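PDB 2PYL: DNA polymerase from Bacillus phage phi29, which replicates the viral genome by protein-primed, processive, strand-displacing DNA synthesis and proofreads the product with a 3'-5' exonuclease. Local coordinates for residues G229-N234 and C455-I460; M246-N251 and D473-K478; S252-Q257 and F432-A437. The protein carries 2 engineered substitutions. All blocks are in the same frame, centred on the assembly; numbering follows the deposited sequence.

All three contacts lie in the part of the chain responsible for polymerization, their centres 14 to 15 Å apart. Contacts 1 and 2 share one antiparallel sheet with strand order 231-233, 452-456, 459-463, 245-250, 483-489: contact 1 pairs its edge strand with the next, and contact 2 joins strand 245-250 to the loop that leads on to strand 483-489. Along the chain their segments alternate, whereas contact 3, where helix 253-260 meets helix 427-447, is nested inside the spans both close. Strand 245-250 runs into helix 253-260, and helix 427-447 into strand 452-456. Residues far apart in sequence thus converge on the magnesium ion and the incoming nucleotide.

Contact 1: G229-N234 and C455-I460; sequences GFTWLN and CDTDSI. With MG (magnesium ion), chain E; TTP (thymidine-5'-triphosphate), chain F.
Trp232 and Cys455 form an antiparallel hydrogen-bonded pair, Trp232 N to Cys455 O at 2.9 Å and Cys455 N to Trp232 O at 3.0 Å, both close to straight. Thr231 and Asp456 make the adjoining non-hydrogen-bonded pair, their CA atoms 4.2 Å apart. There the side chains lie side by side, pointing the same way, and Thr231 OG1 donates to Asp456 OD1 at 2.9 Å from well above the carboxylate plane. Thr457 OG1 reaches the same oxygen from the opposite face, so two hydroxyls grip OD1 and should hinder rotation of the carboxylate, while OD2 is salt-bridged to Lys498. Phe230 lays its ring beside Cys455 because its chi1 of -176° swings CG to the side of the carbonyl carbon: CD2 is 3.8 Å from CB, and SG sits at the ring edge. At the turn end Thr457 N binds Phe230 O at 2.8 Å, and a water bridges Phe230 N and Thr457 O.

The opposite end is looser. Leu233 and the partly exposed Asn234 run past 455-460, and Asn234 pairs instead with Ile452 and Ile453. Beyond the turn, Asp458 points away from 229-234 and binds the magnesium ion through OD1 at 2.5 Å, beside O1A of the nucleotide. This strand-turn-strand carrying the YCDTD motif is the metal-binding hairpin of the family B polymerase palm.

Contact 2: M246-N251 and D473-K478; sequences MVFDVN and DIVDPK. With MG (magnesium ion), chain E.
With chi1 near -72°, Phe248 places CG beside its own backbone N; its CB points toward the loop, and CE2 of the ring makes the contact with Val475. Asn251 has a similar first torsion, -56°, which sets its amide beside the backbone N and facing the loop carbonyls. The side chains of Phe248 and Val475 cross at about a right angle, and CE2 of Phe248 comes to 3.7 Å from CG2 of Val475; CD2 of the same ring is the next atom to approach that methyl. This apolar touch is small. The phenyl also meets the ring of His485 and packs on Ile460 and Leu462, so Val475 adds the loop to a cluster built on the sheet.

Three residues on, Asn251 makes the polar half of the contact. Its ND2 donates to Asp476 O at 3.1 Å with an N-H...O angle of 161°. The acceptor lies almost in the plane of the amide, but seen from the carbonyl the donor stands well above the peptide plane. ND2 also donates to Lys479 O, so one amide nitrogen binds two backbone carbonyls of the loop.

The loop is shaped from within as well: Asp476 OD1 accepts from Lys478 N at 2.9 Å, an Asx turn, and also from Lys479 N. These bonds probably help hold the carbonyls that Asn251 uses.

Asp249, between the two touching residues, takes no part and binds the magnesium ion through OD2 at 2.3 Å. The chemistry therefore divides by residue: Phe248 in the strand and Asn251 just after it meet the loop, and one neutral amide joined to two backbone carbonyls fixes the loop against the strand end without a salt bridge between the segments.

Contact 3: S252-Q257 and F432-A437; sequences SLYPAQ and FITAWA. With TTP (thymidine-5'-triphosphate), chain F.
Tyr254 and Ala437 meet most closely, CE2 of the ring lying 3.4 Å from the CB methyl. Leu253 brings CD2 to 3.5 Å from that same methyl, so both side chains rest on it. At the base of the tyrosine, Ile433 CG2 touches CB of Tyr254, and at the ring Thr434 CG2 approaches CE1, both at 3.8 Å. Gln257 completes this shell: bent at chi2 (-47°), its chain sets OE1 3.4 Å from Trp436 CB, with the amide plane only 22° from that of the indole.

Polar bonds within and around the helix hold these groups. Gln257 NE2 donates to Leu253 O at 2.9 Å, and Gln257 N binds that oxygen from the opposite face of its plane; OE1 in turn accepts from Arg261 NE. A water shared by Tyr254 OH and Thr434 O ties the phenol to the facing backbone, and Tyr390 meets the ring edge-to-face.

The deoxyribose of the nucleotide packs C2' over one face of the tyrosine, 3.6 Å above the ring plane and toward its rim, while Tyr254 N donates to O3' almost linearly. A ring this close to C2' is well placed to sense a 2' substituent, in keeping with its probable role in nucleotide selection.

The axes of 253-257 and 432-437 run at 108° to each other, 8.8 Å apart at closest approach. Helix 376-393 packs on Pro255, Ile433 and Thr434, helix 330-339 flanks Trp436, and Leu253 abuts Asp458 in the turn between strands 452-456 and 459-463.

Contact 1: G229-N234 and C455-I460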
# COMPACT_ATOMS: atom_id res chain seq x y z
N GLY C 229 -11.75 1.69 -4.79
CA GLY C 229 -12.80 1.09 -3.97
C GLY C 229 -13.93 2.04 -3.69
O GLY C 229 -13.71 3.25 -3.61
N PHE C 230 -15.14 1.49 -3.53
CA PHE C 230 -16.33 2.26 -3.14
C PHE C 230 -16.32 2.62 -1.63
O PHE C 230 -16.43 1.75 -0.79
CB PHE C 230 -17.60 1.47 -3.51
CG PHE C 230 -18.89 2.20 -3.25
CD1 PHE C 230 -19.19 3.39 -3.92
CD2 PHE C 230 -19.83 1.69 -2.34
CE1 PHE C 230 -20.39 4.07 -3.69
CE2 PHE C 230 -21.04 2.36 -2.10
CZ PHE C 230 -21.32 3.56 -2.77
N THR C 231 -16.15 3.91 -1.34
CA THR C 231 -16.07 4.47 0.01
C THR C 231 -17.17 5.53 0.19
O THR C 231 -17.07 6.62 -0.33
CB THR C 231 -14.69 5.12 0.28
OG1 THR C 231 -13.64 4.23 -0.12
CG2 THR C 231 -14.51 5.46 1.77
N TRP C 232 -18.18 5.21 0.99
CA TRP C 232 -19.43 5.97 1.00
C TRP C 232 -20.11 5.93 2.35
O TRP C 232 -20.42 4.86 2.87
CB TRP C 232 -20.38 5.40 -0.06
CG TRP C 232 -21.74 6.03 -0.07
CD1 TRP C 232 -22.07 7.26 -0.55
CD2 TRP C 232 -22.96 5.45 0.40
NE1 TRP C 232 -23.41 7.49 -0.40
CE2 TRP C 232 -23.98 6.39 0.19
CE3 TRP C 232 -23.28 4.23 1.00
CZ2 TRP C 232 -25.31 6.16 0.55
CZ3 TRP C 232 -24.60 3.99 1.35
CH2 TRP C 232 -25.60 4.95 1.12
N LEU C 233 -20.35 7.12 2.90
CA LEU C 233 -21.11 7.29 4.13
C LEU C 233 -22.51 7.83 3.80
O LEU C 233 -22.64 8.95 3.33
CB LEU C 233 -20.37 8.23 5.11
CG LEU C 233 -21.07 8.60 6.43
CD1 LEU C 233 -21.20 7.37 7.35
CD2 LEU C 233 -20.33 9.73 7.16
N ASN C 234 -23.53 7.00 4.05
CA ASN C 234 -24.93 7.42 4.04
C ASN C 234 -25.14 8.68 4.87
O ASN C 234 -24.89 8.69 6.07
CB ASN C 234 -25.78 6.27 4.62
CG ASN C 234 -27.27 6.46 4.43
OD1 ASN C 234 -27.77 7.57 4.19
ND2 ASN C 234 -28.01 5.36 4.56
N CYS C 455 -19.89 2.03 3.58
CA CYS C 455 -19.07 1.09 2.82
C CYS C 455 -17.66 1.64 2.67
O CYS C 455 -17.48 2.83 2.46
CB CYS C 455 -19.63 0.88 1.41
SG CYS C 455 -21.26 0.12 1.31
N ASP C 456 -16.67 0.77 2.80
CA ASP C 456 -15.33 1.03 2.30
C ASP C 456 -14.74 -0.23 1.65
O ASP C 456 -14.17 -1.08 2.32
CB ASP C 456 -14.41 1.58 3.38
CG ASP C 456 -13.12 2.17 2.81
OD1 ASP C 456 -12.83 1.97 1.59
OD2 ASP C 456 -12.41 2.82 3.59
N THR C 457 -14.92 -0.32 0.32
CA THR C 457 -14.24 -1.29 -0.56
C THR C 457 -14.76 -2.71 -0.47
O THR C 457 -15.30 -3.25 -1.45
CB THR C 457 -12.68 -1.28 -0.37
OG1 THR C 457 -12.18 0.06 -0.47
CG2 THR C 457 -12.00 -2.13 -1.42
N ASP C 458 -14.56 -3.35 0.67
CA ASP C 458 -14.83 -4.79 0.83
C ASP C 458 -15.79 -5.07 1.98
O ASP C 458 -15.89 -6.21 2.45
CB ASP C 458 -13.52 -5.56 1.03
CG ASP C 458 -12.89 -5.31 2.38
OD1 ASP C 458 -12.18 -6.22 2.88
OD2 ASP C 458 -13.10 -4.22 2.97
N SER C 459 -16.52 -4.05 2.39
CA SER C 459 -17.22 -4.11 3.66
C SER C 459 -18.48 -3.29 3.67
O SER C 459 -18.55 -2.25 3.03
CB SER C 459 -16.28 -3.64 4.77
OG SER C 459 -15.86 -2.33 4.53
N ILE C 460 -19.48 -3.77 4.39
CA ILE C 460 -20.73 -3.04 4.60
C ILE C 460 -21.01 -2.95 6.11
O ILE C 460 -20.86 -3.93 6.85
CB ILE C 460 -21.93 -3.63 3.80
CG1 ILE C 460 -22.14 -5.10 4.10
CG2 ILE C 460 -21.72 -3.47 2.30
CD1 ILE C 460 -23.40 -5.68 3.44
MG MG E . -11.42 -5.79 5.23
PA TTP F . -8.19 -5.83 3.52
O1A TTP F . -9.56 -6.08 4.12
O2A TTP F . -7.53 -4.64 4.17
O3A TTP F . -7.22 -7.08 3.67
PB TTP F . -7.59 -8.59 3.27
O1B TTP F . -6.85 -9.00 2.04
O2B TTP F . -9.09 -8.87 3.26
O3B TTP F . -6.92 -9.35 4.52
PG TTP F . -7.47 -9.22 6.04
O1G TTP F . -8.94 -8.91 6.04
O2G TTP F . -6.74 -8.13 6.78
O3G TTP F . -7.18 -10.57 6.65
O5' TTP F . -8.28 -5.63 1.94
C5' TTP F . -9.46 -5.36 1.21
C4' TTP F . -9.05 -5.18 -0.25
O4' TTP F . -8.31 -3.97 -0.45
C3' TTP F . -8.15 -6.29 -0.75
O3' TTP F . -8.87 -7.42 -1.22
C2' TTP F . -7.37 -5.61 -1.84
C1' TTP F . -7.26 -4.16 -1.38
N1 TTP F . -5.95 -4.00 -0.76
C2 TTP F . -4.81 -3.86 -1.57
O2 TTP F . -4.95 -3.83 -2.80
N3 TTP F . -3.60 -3.72 -1.02
C4 TTP F . -3.42 -3.73 0.31
O4 TTP F . -2.28 -3.62 0.80
C5 TTP F . -4.60 -3.90 1.19
C5M TTP F . -4.47 -3.93 2.69
C6 TTP F . -5.82 -4.04 0.59
O HOH W 1 -15.37 -1.52 -3.97
O HOH W 2 -10.23 -6.85 6.78

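Contact 2: M246-N251 and D473-K478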
# COMPACT_ATOMS: atom_id res chain seq x y z
N MET C 246 -23.57 -3.84 12.81
CA MET C 246 -22.70 -4.93 12.44
C MET C 246 -21.91 -4.61 11.16
O MET C 246 -22.35 -3.81 10.32
CB MET C 246 -23.51 -6.22 12.26
CG MET C 246 -24.58 -6.19 11.14
SD MET C 246 -25.92 -7.42 11.33
CE MET C 246 -24.99 -8.91 11.66
N VAL C 247 -20.76 -5.27 11.03
CA VAL C 247 -19.87 -5.11 9.90
C VAL C 247 -19.71 -6.45 9.20
O VAL C 247 -19.44 -7.47 9.83
CB VAL C 247 -18.48 -4.59 10.32
CG1 VAL C 247 -17.59 -4.34 9.07
CG2 VAL C 247 -18.64 -3.31 11.16
N PHE C 248 -19.91 -6.42 7.88
CA PHE C 248 -19.64 -7.56 7.03
C PHE C 248 -18.41 -7.24 6.20
O PHE C 248 -18.29 -6.14 5.67
CB PHE C 248 -20.82 -7.87 6.12
CG PHE C 248 -22.01 -8.46 6.84
CD1 PHE C 248 -22.97 -7.63 7.41
CD2 PHE C 248 -22.16 -9.83 6.95
CE1 PHE C 248 -24.06 -8.17 8.08
CE2 PHE C 248 -23.26 -10.37 7.62
CZ PHE C 248 -24.20 -9.53 8.18
N ASP C 249 -17.53 -8.22 6.08
CA ASP C 249 -16.24 -8.03 5.42
C ASP C 249 -15.99 -9.17 4.45
O ASP C 249 -15.99 -10.32 4.85
CB ASP C 249 -15.12 -8.07 6.48
CG ASP C 249 -14.06 -7.02 6.24
OD1 ASP C 249 -14.44 -5.84 6.24
OD2 ASP C 249 -12.86 -7.35 6.08
N VAL C 250 -15.76 -8.85 3.18
CA VAL C 250 -15.47 -9.89 2.19
C VAL C 250 -14.14 -10.60 2.49
O VAL C 250 -13.15 -9.96 2.86
CB VAL C 250 -15.48 -9.38 0.74
CG1 VAL C 250 -15.25 -10.55 -0.23
CG2 VAL C 250 -16.81 -8.72 0.40
N ASN C 251 -14.13 -11.92 2.36
CA ASN C 251 -12.92 -12.70 2.54
C ASN C 251 -12.06 -12.53 1.30
O ASN C 251 -12.35 -13.12 0.25
CB ASN C 251 -13.24 -14.18 2.81
CG ASN C 251 -14.17 -14.38 4.01
OD1 ASN C 251 -13.94 -13.83 5.09
ND2 ASN C 251 -15.23 -15.16 3.83
N ASP C 473 -27.27 -16.28 2.19
CA ASP C 473 -26.67 -17.33 1.37
C ASP C 473 -25.27 -16.97 0.83
O ASP C 473 -24.61 -17.82 0.23
CB ASP C 473 -27.62 -17.69 0.21
CG ASP C 473 -28.94 -18.32 0.69
OD1 ASP C 473 -29.00 -18.88 1.81
OD2 ASP C 473 -29.93 -18.24 -0.07
N ILE C 474 -24.82 -15.73 1.03
CA ILE C 474 -23.46 -15.33 0.62
C ILE C 474 -22.60 -14.90 1.81
O ILE C 474 -21.55 -14.29 1.64
CB ILE C 474 -23.46 -14.24 -0.50
CG1 ILE C 474 -24.22 -12.98 -0.06
CG2 ILE C 474 -24.08 -14.81 -1.78
CD1 ILE C 474 -24.14 -11.83 -1.06
N VAL C 475 -23.06 -15.24 3.02
CA VAL C 475 -22.31 -15.01 4.25
C VAL C 475 -21.59 -16.30 4.65
O VAL C 475 -22.18 -17.37 4.62
CB VAL C 475 -23.22 -14.53 5.42
CG1 VAL C 475 -22.49 -14.60 6.77
CG2 VAL C 475 -23.71 -13.13 5.15
N ASP C 476 -20.30 -16.18 4.98
CA ASP C 476 -19.49 -17.29 5.48
C ASP C 476 -18.24 -16.72 6.14
O ASP C 476 -17.68 -15.75 5.62
CB ASP C 476 -19.09 -18.24 4.34
CG ASP C 476 -18.44 -19.51 4.85
OD1 ASP C 476 -17.20 -19.54 4.96
OD2 ASP C 476 -19.18 -20.46 5.16
N PRO C 477 -17.80 -17.29 7.29
CA PRO C 477 -16.62 -16.74 7.99
C PRO C 477 -15.26 -17.01 7.34
O PRO C 477 -14.28 -16.42 7.78
CB PRO C 477 -16.69 -17.44 9.35
CG PRO C 477 -17.37 -18.73 9.08
CD PRO C 477 -18.38 -18.43 8.02
N LYS C 478 -15.19 -17.88 6.33
CA LYS C 478 -13.90 -18.30 5.75
C LYS C 478 -13.84 -18.35 4.22
O LYS C 478 -12.79 -18.04 3.64
CB LYS C 478 -13.50 -19.67 6.31
CG LYS C 478 -12.99 -19.62 7.74
CD LYS C 478 -12.92 -21.02 8.35
CE LYS C 478 -14.30 -21.59 8.67
NZ LYS C 478 -14.21 -22.73 9.62
MG MG E . -11.42 -5.79 5.23
O HOH W 2 -10.23 -6.85 6.78

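Contact 3: S252-Q257 and F432-A437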
# COMPACT_ATOMS: atom_id res chain seq x y z
N SER C 252 -11.04 -11.67 1.41
CA SER C 252 -10.08 -11.36 0.34
C SER C 252 -10.75 -10.96 -0.98
O SER C 252 -10.78 -11.72 -1.93
CB SER C 252 -9.12 -12.53 0.12
OG SER C 252 -8.38 -12.79 1.29
N LEU C 253 -11.27 -9.73 -1.03
CA LEU C 253 -12.20 -9.34 -2.09
C LEU C 253 -11.55 -9.35 -3.49
O LEU C 253 -12.10 -9.92 -4.42
CB LEU C 253 -12.85 -7.98 -1.79
CG LEU C 253 -13.84 -7.46 -2.85
CD1 LEU C 253 -15.10 -8.34 -2.93
CD2 LEU C 253 -14.22 -6.03 -2.62
N TYR C 254 -10.39 -8.72 -3.64
CA TYR C 254 -9.78 -8.63 -4.98
C TYR C 254 -9.30 -9.98 -5.51
O TYR C 254 -9.65 -10.35 -6.62
CB TYR C 254 -8.70 -7.54 -5.06
CG TYR C 254 -9.24 -6.12 -5.04
CD1 TYR C 254 -8.40 -5.06 -5.32
CD2 TYR C 254 -10.56 -5.84 -4.70
CE1 TYR C 254 -8.85 -3.76 -5.28
CE2 TYR C 254 -11.03 -4.52 -4.66
CZ TYR C 254 -10.16 -3.49 -4.96
OH TYR C 254 -10.59 -2.18 -4.92
N PRO C 255 -8.52 -10.75 -4.70
CA PRO C 255 -8.19 -12.13 -5.08
C PRO C 255 -9.39 -13.03 -5.38
O PRO C 255 -9.31 -13.90 -6.23
CB PRO C 255 -7.41 -12.65 -3.87
CG PRO C 255 -6.84 -11.44 -3.26
CD PRO C 255 -7.87 -10.38 -3.43
N ALA C 256 -10.48 -12.80 -4.66
CA ALA C 256 -11.75 -13.49 -4.89
C ALA C 256 -12.27 -13.26 -6.31
O ALA C 256 -12.75 -14.18 -6.94
CB ALA C 256 -12.80 -13.04 -3.83
N GLN C 257 -12.17 -12.03 -6.82
CA GLN C 257 -12.56 -11.72 -8.20
C GLN C 257 -11.62 -12.41 -9.19
O GLN C 257 -12.03 -12.99 -10.18
CB GLN C 257 -12.53 -10.23 -8.47
CG GLN C 257 -13.19 -9.36 -7.41
CD GLN C 257 -14.54 -9.87 -6.97
OE1 GLN C 257 -15.39 -10.20 -7.80
NE2 GLN C 257 -14.75 -9.92 -5.66
N PHE C 432 -10.90 -4.47 -14.38
CA PHE C 432 -12.03 -5.38 -14.16
C PHE C 432 -12.05 -6.07 -12.77
O PHE C 432 -13.09 -6.55 -12.32
CB PHE C 432 -12.07 -6.43 -15.27
CG PHE C 432 -12.63 -5.91 -16.57
CD1 PHE C 432 -11.79 -5.35 -17.53
CD2 PHE C 432 -14.00 -5.97 -16.81
CE1 PHE C 432 -12.31 -4.87 -18.72
CE2 PHE C 432 -14.52 -5.49 -17.99
CZ PHE C 432 -13.68 -4.94 -18.95
N ILE C 433 -10.89 -6.13 -12.13
CA ILE C 433 -10.81 -6.64 -10.76
C ILE C 433 -11.52 -5.67 -9.81
O ILE C 433 -12.40 -6.09 -9.04
CB ILE C 433 -9.34 -6.93 -10.30
CG1 ILE C 433 -8.81 -8.18 -11.01
CG2 ILE C 433 -9.27 -7.12 -8.77
CD1 ILE C 433 -7.30 -8.31 -11.04
N THR C 434 -11.16 -4.39 -9.90
CA THR C 434 -11.82 -3.38 -9.09
C THR C 434 -13.29 -3.21 -9.45
O THR C 434 -14.11 -2.93 -8.59
CB THR C 434 -11.10 -2.00 -9.12
OG1 THR C 434 -11.12 -1.46 -10.45
CG2 THR C 434 -9.68 -2.13 -8.61
N ALA C 435 -13.61 -3.38 -10.73
CA ALA C 435 -14.97 -3.33 -11.25
C ALA C 435 -15.84 -4.44 -10.67
O ALA C 435 -16.94 -4.19 -10.17
CB ALA C 435 -14.94 -3.43 -12.78
N TRP C 436 -15.37 -5.68 -10.76
CA TRP C 436 -16.11 -6.80 -10.19
C TRP C 436 -16.25 -6.68 -8.67
O TRP C 436 -17.22 -7.15 -8.09
CB TRP C 436 -15.44 -8.13 -10.55
CG TRP C 436 -15.77 -8.68 -11.94
CD1 TRP C 436 -14.90 -8.90 -12.96
CD2 TRP C 436 -17.06 -9.09 -12.42
NE1 TRP C 436 -15.54 -9.42 -14.04
CE2 TRP C 436 -16.87 -9.55 -13.74
CE3 TRP C 436 -18.34 -9.12 -11.87
CZ2 TRP C 436 -17.93 -10.03 -14.52
CZ3 TRP C 436 -19.39 -9.60 -12.64
CH2 TRP C 436 -19.18 -10.05 -13.95
N ALA C 437 -15.29 -6.01 -8.04
CA ALA C 437 -15.29 -5.82 -6.60
C ALA C 437 -16.28 -4.75 -6.19
O ALA C 437 -16.98 -4.91 -5.19
CB ALA C 437 -13.90 -5.49 -6.10
PA TTP F . -8.19 -5.83 3.52
O1A TTP F . -9.56 -6.08 4.12
O2A TTP F . -7.53 -4.64 4.17
O3A TTP F . -7.22 -7.08 3.67
PB TTP F . -7.59 -8.59 3.27
O1B TTP F . -6.85 -9.00 2.04
O2B TTP F . -9.09 -8.87 3.26
O3B TTP F . -6.92 -9.35 4.52
PG TTP F . -7.47 -9.22 6.04
O1G TTP F . -8.94 -8.91 6.04
O2G TTP F . -6.74 -8.13 6.78
O3G TTP F . -7.18 -10.57 6.65
O5' TTP F . -8.28 -5.63 1.94
C5' TTP F . -9.46 -5.36 1.21
C4' TTP F . -9.05 -5.18 -0.25
O4' TTP F . -8.31 -3.97 -0.45
C3' TTP F . -8.15 -6.29 -0.75
O3' TTP F . -8.87 -7.42 -1.22
C2' TTP F . -7.37 -5.61 -1.84
C1' TTP F . -7.26 -4.16 -1.38
N1 TTP F . -5.95 -4.00 -0.76
C2 TTP F . -4.81 -3.86 -1.57
O2 TTP F . -4.95 -3.83 -2.80
N3 TTP F . -3.60 -3.72 -1.02
C4 TTP F . -3.42 -3.73 0.31
O4 TTP F . -2.28 -3.62 0.80
C5 TTP F . -4.60 -3.90 1.19
C5M TTP F . -4.47 -3.93 2.69
C6 TTP F . -5.82 -4.04 0.59
O HOH W 3 -13.03 -2.08 -5.94